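Local coordinates for conjugal transfer protein (Escherichia coli, PDB 5WIO) that probably helps build the inner-membrane channel of a conjugative type IV secretion system, as a VirB8-family protein whose periplasmic, NTF2-like domain is the part seen here, at residues Y44-V49 / L82-T87; V51-V56 / E66-K71; T87-I92 / T109-V114. All coordinates share one frame; numbering follows the deposited sequence.

Contact 1 (Y44-V49 / L82-T87); sequences YDFYSV and LGDSET. With XXE (4-(1H-pyrrol-1-yl)pyridine-2-carboxylic acid), chain E.
Tyr44 reaches across to the turn at Leu82 and Gly83, tying the loop that follows helix 27-42 to the start of strand 86-98 in this NTF2-like domain of a VirB8 protein. Residues Leu82 to Ser85 form a type II' beta turn, and Gly83 holds its second position with positive phi. The tyrosine side chain can be followed outward. The bond to its CB points neither at the turn nor away from it; with CG anti to the backbone N (chi1 177°) the ring is carried toward it. CG and CE1 come only to the margin of Leu82 CD1. CD2 meets both that methyl and the strand, passing 3.7 Å from Glu86 O at the ring edge. CE2 is nearest to Leu82 CD1, which sits over one face, 3.6 Å from the ring centroid and 22° off the normal, a CH-pi contact displaced toward the rim. CZ lies between Gly83 O and Leu82 CB. At the tip, Tyr44 OH donates to Gly83 O at 2.7 Å, in the carbonyl plane on a lone pair; the bond pins the hydroxyl, while the Leu82 methyl on the face and Glu86 O at the edge limit the turning of the ring.

The backbone end of the same residue is gripped too. Thr87 OG1 donates to Tyr44 O at 2.7 Å, tilted 22° from the carbonyl plane. Phe46 extends the contact along the turn: its CB lies 3.1 Å from Gly83 O, and Asp84 N stands over one face of the ring. Bound 4-(1H-pyrrol-1-yl)pyridine-2-carboxylic acid lies against the loop at Asp45, whose OD2 comes 3.4 Å from its atom CAK, and also reaches Thr87. Back in the turn, Leu82 O accepts from both Ser85 N and Ser85 OG, the hydroxyl at 2.6 Å.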
loop_
_atom_site.group_PDB
_atom_site.type_symbol
_atom_site.label_atom_id
_atom_site.label_comp_id
_atom_site.label_asym_id
_atom_site.label_seq_id
_atom_site.Cartn_x
_atom_site.Cartn_y
_atom_site.Cartn_z
ATOM N N TYR A 44 1.427 -17.626 6.179
ATOM C CA TYR A 44 2.035 -18.828 5.633
ATOM C C TYR A 44 1.170 -19.448 4.547
ATOM O O TYR A 44 0.114 -20.021 4.825
ATOM C CB TYR A 44 2.303 -19.863 6.725
ATOM C CG TYR A 44 2.868 -21.149 6.163
ATOM C CD1 TYR A 44 4.194 -21.225 5.755
ATOM C CD2 TYR A 44 2.072 -22.278 6.019
ATOM C CE1 TYR A 44 4.716 -22.391 5.230
ATOM C CE2 TYR A 44 2.585 -23.451 5.495
ATOM C CZ TYR A 44 3.907 -23.502 5.103
ATOM O OH TYR A 44 4.422 -24.666 4.581
ATOM N N ASP A 45 1.627 -19.321 3.309
ATOM C CA ASP A 45 0.998 -19.990 2.183
ATOM C C ASP A 45 2.066 -20.763 1.423
ATOM O O ASP A 45 3.067 -20.191 0.988
ATOM C CB ASP A 45 0.293 -18.987 1.270
ATOM C CG ASP A 45 -0.419 -19.654 0.107
ATOM O OD1 ASP A 45 -0.688 -20.871 0.186
ATOM O OD2 ASP A 45 -0.717 -18.956 -0.885
ATOM N N PHE A 46 1.846 -22.065 1.276
ATOM C CA PHE A 46 2.838 -22.961 0.691
ATOM C C PHE A 46 3.248 -22.540 -0.719
ATOM O O PHE A 46 4.321 -22.907 -1.197
ATOM C CB PHE A 46 2.301 -24.394 0.677
ATOM C CG PHE A 46 3.253 -25.393 0.088
ATOM C CD1 PHE A 46 4.485 -25.621 0.675
ATOM C CD2 PHE A 46 2.914 -26.105 -1.049
ATOM C CE1 PHE A 46 5.364 -26.538 0.138
ATOM C CE2 PHE A 46 3.790 -27.026 -1.591
ATOM C CZ PHE A 46 5.016 -27.242 -0.997
ATOM N N TYR A 47 2.398 -21.756 -1.372
ATOM C CA TYR A 47 2.636 -21.340 -2.749
ATOM C C TYR A 47 3.484 -20.072 -2.846
ATOM O O TYR A 47 4.139 -19.834 -3.862
ATOM C CB TYR A 47 1.305 -21.126 -3.468
ATOM C CG TYR A 47 0.615 -22.411 -3.868
ATOM C CD1 TYR A 47 0.135 -23.293 -2.907
ATOM C CD2 TYR A 47 0.439 -22.739 -5.205
ATOM C CE1 TYR A 47 -0.494 -24.469 -3.270
ATOM C CE2 TYR A 47 -0.190 -23.911 -5.576
ATOM C CZ TYR A 47 -0.655 -24.772 -4.607
ATOM O OH TYR A 47 -1.281 -25.941 -4.977
ATOM N N SER A 48 3.478 -19.267 -1.790
ATOM C CA SER A 48 4.165 -17.979 -1.817
ATOM C C SER A 48 5.257 -17.866 -0.756
ATOM O O SER A 48 5.794 -16.783 -0.526
ATOM C CB SER A 48 3.155 -16.845 -1.638
ATOM O OG SER A 48 2.427 -16.998 -0.430
ATOM N N VAL A 49 5.583 -18.986 -0.119
ATOM C CA VAL A 49 6.559 -19.002 0.968
ATOM C C VAL A 49 7.926 -18.477 0.531
ATOM O O VAL A 49 8.579 -17.740 1.272
ATOM C CB VAL A 49 6.729 -20.423 1.544
ATOM C CG1 VAL A 49 7.159 -21.391 0.453
ATOM C CG2 VAL A 49 7.729 -20.416 2.690
ATOM N N LEU A 82 5.424 -28.270 7.382
ATOM C CA LEU A 82 4.045 -27.901 7.078
ATOM C C LEU A 82 3.616 -28.341 5.685
ATOM O O LEU A 82 2.651 -29.089 5.531
ATOM C CB LEU A 82 3.850 -26.390 7.216
ATOM C CG LEU A 82 3.950 -25.807 8.626
ATOM C CD1 LEU A 82 3.421 -24.381 8.648
ATOM C CD2 LEU A 82 3.202 -26.682 9.618
ATOM N N GLY A 83 4.335 -27.869 4.672
ATOM C CA GLY A 83 3.937 -28.100 3.298
ATOM C C GLY A 83 2.647 -27.357 3.006
ATOM O O GLY A 83 2.542 -26.158 3.262
ATOM N N ASP A 84 1.659 -28.071 2.480
ATOM C CA ASP A 84 0.358 -27.476 2.202
ATOM C C ASP A 84 -0.719 -28.123 3.069
ATOM O O ASP A 84 -1.886 -28.190 2.686
ATOM C CB ASP A 84 0.009 -27.613 0.719
ATOM C CG ASP A 84 -1.144 -26.721 0.308
ATOM O OD1 ASP A 84 -1.320 -25.653 0.935
ATOM O OD2 ASP A 84 -1.872 -27.084 -0.637
ATOM N N SER A 85 -0.316 -28.602 4.241
ATOM C CA SER A 85 -1.253 -29.226 5.167
ATOM C C SER A 85 -2.040 -28.176 5.944
ATOM O O SER A 85 -3.072 -28.481 6.542
ATOM C CB SER A 85 -0.515 -30.155 6.132
ATOM O OG SER A 85 0.454 -29.447 6.886
ATOM N N GLU A 86 -1.549 -26.940 5.930
ATOM C CA GLU A 86 -2.205 -25.852 6.647
ATOM C C GLU A 86 -1.824 -24.490 6.074
ATOM O O GLU A 86 -0.921 -24.386 5.245
ATOM C CB GLU A 86 -1.853 -25.905 8.135
ATOM C CG GLU A 86 -0.431 -25.474 8.456
ATOM C CD GLU A 86 -0.147 -25.472 9.947
ATOM O OE1 GLU A 86 -0.103 -26.566 10.550
ATOM O OE2 GLU A 86 0.032 -24.374 10.517
ATOM N N THR A 87 -2.519 -23.450 6.524
ATOM C CA THR A 87 -2.228 -22.082 6.106
ATOM C C THR A 87 -2.655 -21.087 7.183
ATOM O O THR A 87 -3.477 -21.407 8.041
ATOM C CB THR A 87 -2.933 -21.727 4.782
ATOM O OG1 THR A 87 -2.521 -20.425 4.349
ATOM C CG2 THR A 87 -4.443 -21.747 4.959
HETATM O OAM XXE E . 1.721 -11.645 0.128
HETATM C CAL XXE E . 1.558 -12.623 0.905
HETATM O OAN XXE E . 2.212 -12.689 1.978
HETATM C CAH XXE E . 0.575 -13.717 0.549
HETATM C CAG XXE E . -0.086 -14.412 1.550
HETATM N NAI XXE E . 0.338 -14.016 -0.760
HETATM C CAJ XXE E . -0.546 -15.000 -1.088
HETATM C CAK XXE E . -1.203 -15.697 -0.088
HETATM C CAF XXE E . -0.967 -15.397 1.223
HETATM N NAA XXE E . -1.644 -16.115 2.242
HETATM C CAB XXE E . -1.091 -16.538 3.457
HETATM C CAC XXE E . -2.082 -17.210 4.167
HETATM C CAD XXE E . -3.255 -17.206 3.390
HETATM C CAE XXE E . -2.982 -16.532 2.206
#

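Contact 2 (V51-V56 / E66-K71). With XXE (4-(1H-pyrrol-1-yl)pyridine-2-carboxylic acid), chain E.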
loop_
_atom_site.group_PDB
_atom_site.type_symbol
_atom_site.label_atom_id
_atom_site.label_comp_id
_atom_site.label_asym_id
_atom_site.label_seq_id
_atom_site.Cartn_x
_atom_site.Cartn_y
_atom_site.Cartn_z
ATOM N N VAL A 51 8.534 -16.389 -1.937
ATOM C CA VAL A 51 8.400 -14.961 -2.193
ATOM C C VAL A 51 8.316 -14.187 -0.882
ATOM O O VAL A 51 8.896 -13.109 -0.747
ATOM C CB VAL A 51 7.158 -14.655 -3.048
ATOM C CG1 VAL A 51 7.144 -13.189 -3.451
ATOM C CG2 VAL A 51 7.131 -15.549 -4.278
ATOM N N ASP A 52 7.592 -14.746 0.084
ATOM C CA ASP A 52 7.458 -14.129 1.398
ATOM C C ASP A 52 8.783 -14.167 2.152
ATOM O O ASP A 52 9.144 -13.213 2.841
ATOM C CB ASP A 52 6.371 -14.828 2.218
ATOM C CG ASP A 52 5.010 -14.768 1.553
ATOM O OD1 ASP A 52 4.788 -13.850 0.734
ATOM O OD2 ASP A 52 4.162 -15.635 1.853
ATOM N N TYR A 53 9.499 -15.279 2.017
ATOM C CA TYR A 53 10.782 -15.460 2.685
ATOM C C TYR A 53 11.814 -14.460 2.178
ATOM O O TYR A 53 12.538 -13.847 2.965
ATOM C CB TYR A 53 11.291 -16.889 2.480
ATOM C CG TYR A 53 12.619 -17.174 3.149
ATOM C CD1 TYR A 53 12.681 -17.530 4.488
ATOM C CD2 TYR A 53 13.809 -17.092 2.437
ATOM C CE1 TYR A 53 13.889 -17.793 5.104
ATOM C CE2 TYR A 53 15.023 -17.354 3.043
ATOM C CZ TYR A 53 15.057 -17.704 4.377
ATOM O OH TYR A 53 16.263 -17.964 4.987
ATOM N N THR A 54 11.872 -14.296 0.860
ATOM C CA THR A 54 12.839 -13.401 0.234
ATOM C C THR A 54 12.578 -11.944 0.596
ATOM O O THR A 54 13.510 -11.154 0.736
ATOM C CB THR A 54 12.821 -13.546 -1.299
ATOM O OG1 THR A 54 12.997 -14.922 -1.653
ATOM C CG2 THR A 54 13.932 -12.717 -1.927
ATOM N N ALA A 55 11.305 -11.595 0.744
ATOM C CA ALA A 55 10.915 -10.217 1.020
ATOM C C ALA A 55 11.315 -9.782 2.427
ATOM O O ALA A 55 11.838 -8.683 2.617
ATOM C CB ALA A 55 9.416 -10.044 0.821
ATOM N N VAL A 56 11.066 -10.645 3.406
ATOM C CA VAL A 56 11.358 -10.330 4.802
ATOM C C VAL A 56 12.852 -10.139 5.037
ATOM O O VAL A 56 13.259 -9.321 5.862
ATOM C CB VAL A 56 10.838 -11.431 5.746
ATOM C CG1 VAL A 56 11.169 -11.089 7.191
ATOM C CG2 VAL A 56 9.336 -11.617 5.565
ATOM N N GLU A 66 17.486 -12.689 11.257
ATOM C CA GLU A 66 18.086 -13.903 11.800
ATOM C C GLU A 66 17.082 -14.741 12.589
ATOM O O GLU A 66 17.045 -15.964 12.454
ATOM C CB GLU A 66 19.283 -13.554 12.690
ATOM C CG GLU A 66 20.030 -14.767 13.228
ATOM C CD GLU A 66 21.213 -14.387 14.099
ATOM O OE1 GLU A 66 21.350 -13.190 14.427
ATOM O OE2 GLU A 66 22.004 -15.286 14.455
ATOM N N SER A 67 16.273 -14.079 13.410
ATOM C CA SER A 67 15.316 -14.775 14.265
ATOM C C SER A 67 14.124 -15.306 13.473
ATOM O O SER A 67 13.398 -16.183 13.942
ATOM C CB SER A 67 14.828 -13.852 15.385
ATOM O OG SER A 67 13.921 -14.525 16.242
ATOM N N TYR A 68 13.930 -14.770 12.272
ATOM C CA TYR A 68 12.839 -15.202 11.404
ATOM C C TYR A 68 13.262 -16.353 10.497
ATOM O O TYR A 68 12.487 -17.277 10.251
ATOM C CB TYR A 68 12.333 -14.034 10.557
ATOM C CG TYR A 68 11.514 -14.462 9.358
ATOM C CD1 TYR A 68 10.212 -14.922 9.509
ATOM C CD2 TYR A 68 12.044 -14.406 8.076
ATOM C CE1 TYR A 68 9.461 -15.317 8.417
ATOM C CE2 TYR A 68 11.302 -14.798 6.977
ATOM C CZ TYR A 68 10.010 -15.253 7.154
ATOM O OH TYR A 68 9.264 -15.643 6.065
ATOM N N GLN A 69 14.493 -16.291 10.004
ATOM C CA GLN A 69 15.014 -17.318 9.109
ATOM C C GLN A 69 15.331 -18.607 9.861
ATOM O O GLN A 69 15.536 -19.656 9.253
ATOM C CB GLN A 69 16.263 -16.812 8.387
ATOM C CG GLN A 69 16.010 -15.655 7.437
ATOM C CD GLN A 69 17.294 -14.973 7.007
ATOM O OE1 GLN A 69 18.349 -15.184 7.605
ATOM N NE2 GLN A 69 17.212 -14.152 5.967
ATOM N N SER A 70 15.364 -18.522 11.187
ATOM C CA SER A 70 15.711 -19.665 12.023
ATOM C C SER A 70 14.712 -20.810 11.878
ATOM O O SER A 70 15.098 -21.975 11.803
ATOM C CB SER A 70 15.805 -19.238 13.490
ATOM O OG SER A 70 16.134 -20.337 14.325
ATOM N N LYS A 71 13.428 -20.471 11.826
ATOM C CA LYS A 71 12.366 -21.470 11.770
ATOM C C LYS A 71 12.296 -22.183 10.418
ATOM O O LYS A 71 11.445 -23.049 10.209
ATOM C CB LYS A 71 11.018 -20.816 12.080
ATOM C CG LYS A 71 10.615 -19.744 11.082
ATOM C CD LYS A 71 9.948 -18.562 11.764
ATOM C CE LYS A 71 8.659 -18.967 12.453
ATOM N NZ LYS A 71 7.991 -17.800 13.096
HETATM O OAM XXE E . 1.721 -11.645 0.128
HETATM C CAL XXE E . 1.558 -12.623 0.905
HETATM O OAN XXE E . 2.212 -12.689 1.978
HETATM C CAH XXE E . 0.575 -13.717 0.549
HETATM C CAG XXE E . -0.086 -14.412 1.550
HETATM N NAI XXE E . 0.338 -14.016 -0.760
HETATM C CAJ XXE E . -0.546 -15.000 -1.088
HETATM C CAK XXE E . -1.203 -15.697 -0.088
HETATM C CAF XXE E . -0.967 -15.397 1.223
HETATM N NAA XXE E . -1.644 -16.115 2.242
HETATM C CAB XXE E . -1.091 -16.538 3.457
HETATM C CAC XXE E . -2.082 -17.210 4.167
HETATM C CAD XXE E . -3.255 -17.206 3.390
HETATM C CAE XXE E . -2.982 -16.532 2.206
#
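Val56 and Tyr53 of helix 49-58 meet Tyr68 and Gln69 of helix 62-69 through apolar packing, with no polar bond linking the two segments. One CH-pi contact is made: Val56 CG1 lies over one face of the Tyr68 ring, 3.9 Å from the centroid and 28° off the normal. CG1 gets there because it extends anti to the backbone N (chi1 179°), while CG2 leans toward the CZ end of the ring. CB of Val56 also comes 3.6 Å from Tyr68 CE2. CG1 alone lies over the face; CB and CG2 lie beyond the rim by CE2 and CZ.

Van der Waals contacts with the tyrosines make up the rest. Tyr53 CD1 approaches Tyr68 CE2 at 3.9 Å, the two side chains crossing obliquely, and this is close packing of rings with neither a clean face nor a clean edge presented. The phenol oxygen of Tyr68, OH, ends over the backbone of the other helix, 3.7 Å from Tyr53 CA. Farther out, Gln69 passes Tyr53 at about a right angle, its CG 3.4 Å from Tyr53 OH; it is therefore the aliphatic part of the glutamine that meets the phenol. Phe72 completes the aromatic group, edge-to-face with Tyr53 and also meeting Tyr68, and Arg41 of helix 27-42 packs against both Val56 and Tyr68.

Polar contacts lie on the side of Asp52. Its OD1 is hydrogen-bonded to His40 ND1 and its OD2 to Ser48 OG, bonds likely to hold the carboxylate in place where OD1 comes 3.1 Å from the carboxyl oxygen OAN of the bound pyridine-carboxylic acid. Helix-helix packing of this kind, between helices 49-58 and 62-69 and against helix 27-42, belongs to the helical layer of the NTF2-like VirB8 domain.

Contact 3 (T87-I92 / T109-V114); sequences TTRVKI and TTVRRV. With XXE (4-(1H-pyrrol-1-yl)pyridine-2-carboxylic acid), chain E.
The Arg89 guanidinium turns an edge to Val111, whose CG1 lies in its plane with Arg89 NH2 the nearest nitrogen. A bend of the arginine chain at chi3 brings Arg89 NE to within 3.5 Å of Val111 CB, and the two side chains run side by side in the same direction. Asp120 gives that guanidinium a long, weak ion pair. The Arg112 guanidinium has Val114 CG1 over one face, while its NH2 is salt-bridged to Glu86. An alanine in place of Val111 would probably open a gap beside the Arg89 guanidinium and leave it freer to turn.

Backbone evidence fixes the register. Arg89 and Val111 form an antiparallel hydrogen-bonded pair: Arg89 N to Val111 O and Val111 N to Arg89 O are both 2.8 Å, with N-H...O angles of 167° and 151°. Lys91 with Thr109 repeats this pattern, and Arg113 N donates to Thr87 O. Between them lie the non-hydrogen-bonded pairs Thr88-Arg112 and Val90-Thr110. On their face, the methyl groups Val90 CG2 and Thr110 CG2 meet at 3.7 Å, and Thr110 OG1 bonds Trp126 NE1. Val90 also packs on helix 27-42. With strand axes 4.3 Å apart and directions at 162°, this is the antiparallel beta hairpin of strands 86-98 and 103-114 in the curved sheet of the NTF2-like fold.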
loop_
_atom_site.group_PDB
_atom_site.type_symbol
_atom_site.label_atom_id
_atom_site.label_comp_id
_atom_site.label_asym_id
_atom_site.label_seq_id
_atom_site.Cartn_x
_atom_site.Cartn_y
_atom_site.Cartn_z
ATOM N N THR A 87 -2.519 -23.450 6.524
ATOM C CA THR A 87 -2.228 -22.082 6.106
ATOM C C THR A 87 -2.655 -21.087 7.183
ATOM O O THR A 87 -3.477 -21.407 8.041
ATOM C CB THR A 87 -2.933 -21.727 4.782
ATOM O OG1 THR A 87 -2.521 -20.425 4.349
ATOM C CG2 THR A 87 -4.443 -21.747 4.959
ATOM N N THR A 88 -2.045 -19.924 7.159
ATOM C CA THR A 88 -2.450 -18.861 8.016
ATOM C C THR A 88 -2.635 -17.623 7.195
ATOM O O THR A 88 -1.732 -17.138 6.558
ATOM C CB THR A 88 -1.399 -18.613 9.065
ATOM O OG1 THR A 88 -1.304 -19.771 9.876
ATOM C CG2 THR A 88 -1.780 -17.479 9.914
ATOM N N ARG A 89 -3.836 -17.103 7.248
ATOM C CA ARG A 89 -4.174 -15.815 6.645
ATOM C C ARG A 89 -3.927 -14.648 7.600
ATOM O O ARG A 89 -4.037 -14.801 8.816
ATOM C CB ARG A 89 -5.636 -15.826 6.195
ATOM C CG ARG A 89 -6.234 -14.455 5.948
ATOM C CD ARG A 89 -7.699 -14.569 5.564
ATOM N NE ARG A 89 -8.434 -15.448 6.470
ATOM C CZ ARG A 89 -9.733 -15.712 6.367
ATOM N NH1 ARG A 89 -10.449 -15.162 5.394
ATOM N NH2 ARG A 89 -10.318 -16.524 7.236
ATOM N N VAL A 90 -3.598 -13.484 7.044
ATOM C CA VAL A 90 -3.336 -12.296 7.852
ATOM C C VAL A 90 -4.302 -11.156 7.532
ATOM O O VAL A 90 -4.633 -10.915 6.371
ATOM C CB VAL A 90 -1.888 -11.803 7.666
ATOM C CG1 VAL A 90 -1.764 -10.342 8.070
ATOM C CG2 VAL A 90 -0.930 -12.668 8.471
ATOM N N LYS A 91 -4.745 -10.457 8.574
ATOM C CA LYS A 91 -5.711 -9.372 8.429
ATOM C C LYS A 91 -5.313 -8.135 9.233
ATOM O O LYS A 91 -5.295 -8.163 10.462
ATOM C CB LYS A 91 -7.100 -9.842 8.865
ATOM C CG LYS A 91 -8.101 -8.720 9.078
ATOM C CD LYS A 91 -8.458 -8.031 7.773
ATOM C CE LYS A 91 -9.499 -6.942 7.990
ATOM N NZ LYS A 91 -10.724 -7.471 8.656
ATOM N N ILE A 92 -5.000 -7.048 8.531
ATOM C CA ILE A 92 -4.632 -5.796 9.185
ATOM C C ILE A 92 -5.859 -5.086 9.745
ATOM O O ILE A 92 -6.910 -5.051 9.107
ATOM C CB ILE A 92 -3.902 -4.846 8.220
ATOM C CG1 ILE A 92 -2.722 -5.564 7.560
ATOM C CG2 ILE A 92 -3.441 -3.592 8.951
ATOM C CD1 ILE A 92 -1.698 -6.083 8.541
ATOM N N THR A 109 -5.084 -9.391 12.646
ATOM C CA THR A 109 -5.673 -10.684 12.962
ATOM C C THR A 109 -5.159 -11.765 12.019
ATOM O O THR A 109 -4.932 -11.515 10.833
ATOM C CB THR A 109 -7.211 -10.636 12.890
ATOM O OG1 THR A 109 -7.714 -9.757 13.905
ATOM C CG2 THR A 109 -7.801 -12.025 13.096
ATOM N N THR A 110 -4.972 -12.965 12.553
ATOM C CA THR A 110 -4.520 -14.094 11.752
ATOM C C THR A 110 -5.512 -15.246 11.829
ATOM O O THR A 110 -5.957 -15.625 12.912
ATOM C CB THR A 110 -3.133 -14.589 12.202
ATOM O OG1 THR A 110 -3.158 -14.867 13.608
ATOM C CG2 THR A 110 -2.071 -13.537 11.916
ATOM N N VAL A 111 -5.859 -15.795 10.672
ATOM C CA VAL A 111 -6.776 -16.923 10.610
ATOM C C VAL A 111 -6.065 -18.158 10.067
ATOM O O VAL A 111 -5.791 -18.254 8.870
ATOM C CB VAL A 111 -8.002 -16.614 9.732
ATOM C CG1 VAL A 111 -8.905 -17.833 9.638
ATOM C CG2 VAL A 111 -8.766 -15.421 10.289
ATOM N N ARG A 112 -5.757 -19.097 10.956
ATOM C CA ARG A 112 -5.113 -20.342 10.557
ATOM C C ARG A 112 -6.130 -21.284 9.921
ATOM O O ARG A 112 -7.333 -21.026 9.946
ATOM C CB ARG A 112 -4.444 -21.013 11.759
ATOM C CG ARG A 112 -3.615 -22.239 11.407
ATOM C CD ARG A 112 -3.432 -23.149 12.608
ATOM N NE ARG A 112 -2.826 -24.422 12.227
ATOM C CZ ARG A 112 -2.659 -25.449 13.053
ATOM N NH1 ARG A 112 -3.054 -25.357 14.316
ATOM N NH2 ARG A 112 -2.099 -26.568 12.615
ATOM N N ARG A 113 -5.616 -22.329 9.291
ATOM C CA ARG A 113 -6.447 -23.399 8.789
ATOM C C ARG A 113 -5.621 -24.666 8.705
ATOM O O ARG A 113 -4.402 -24.621 8.543
ATOM C CB ARG A 113 -7.008 -23.041 7.411
ATOM C CG ARG A 113 -7.753 -24.179 6.732
ATOM C CD ARG A 113 -8.942 -24.635 7.564
ATOM N NE ARG A 113 -9.882 -25.432 6.783
ATOM C CZ ARG A 113 -10.662 -26.380 7.292
ATOM N NH1 ARG A 113 -10.615 -26.653 8.589
ATOM N NH2 ARG A 113 -11.489 -27.055 6.506
ATOM N N VAL A 114 -6.300 -25.798 8.795
ATOM C CA VAL A 114 -5.708 -27.081 8.444
ATOM C C VAL A 114 -6.645 -27.815 7.489
ATOM O O VAL A 114 -7.863 -27.817 7.672
ATOM C CB VAL A 114 -5.413 -27.946 9.690
ATOM C CG1 VAL A 114 -4.762 -27.096 10.776
ATOM C CG2 VAL A 114 -6.675 -28.609 10.214
HETATM O OAM XXE E . 1.721 -11.645 0.128
HETATM C CAL XXE E . 1.558 -12.623 0.905
HETATM O OAN XXE E . 2.212 -12.689 1.978
HETATM C CAH XXE E . 0.575 -13.717 0.549
HETATM C CAG XXE E . -0.086 -14.412 1.550
HETATM N NAI XXE E . 0.338 -14.016 -0.760
HETATM C CAJ XXE E . -0.546 -15.000 -1.088
HETATM C CAK XXE E . -1.203 -15.697 -0.088
HETATM C CAF XXE E . -0.967 -15.397 1.223
HETATM N NAA XXE E . -1.644 -16.115 2.242
HETATM C CAB XXE E . -1.091 -16.538 3.457
HETATM C CAC XXE E . -2.082 -17.210 4.167
HETATM C CAD XXE E . -3.255 -17.206 3.390
HETATM C CAE XXE E . -2.982 -16.532 2.206
#

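Contact 1 and contact 3 share strand 86-98 and Thr87, with centres about 11 Å apart; both reach the same sheet, in which strands 86-98 and 103-114 are neighbours. Contact 2 lies within the helical layer, its centre about 14 Å from that of contact 1 and about 18 Å from that of contact 3, which it does not touch. Along the chain, contact 2 falls between the two halves of contact 1, and contact 3 follows both. The loop of contact 1 leads from helix 27-42 into helix 49-58, so its first segment adjoins that of contact 2 in sequence. Residues of all three come near the bound molecule, contact 2 through Asp52, which suggests a pocket between helices and sheet.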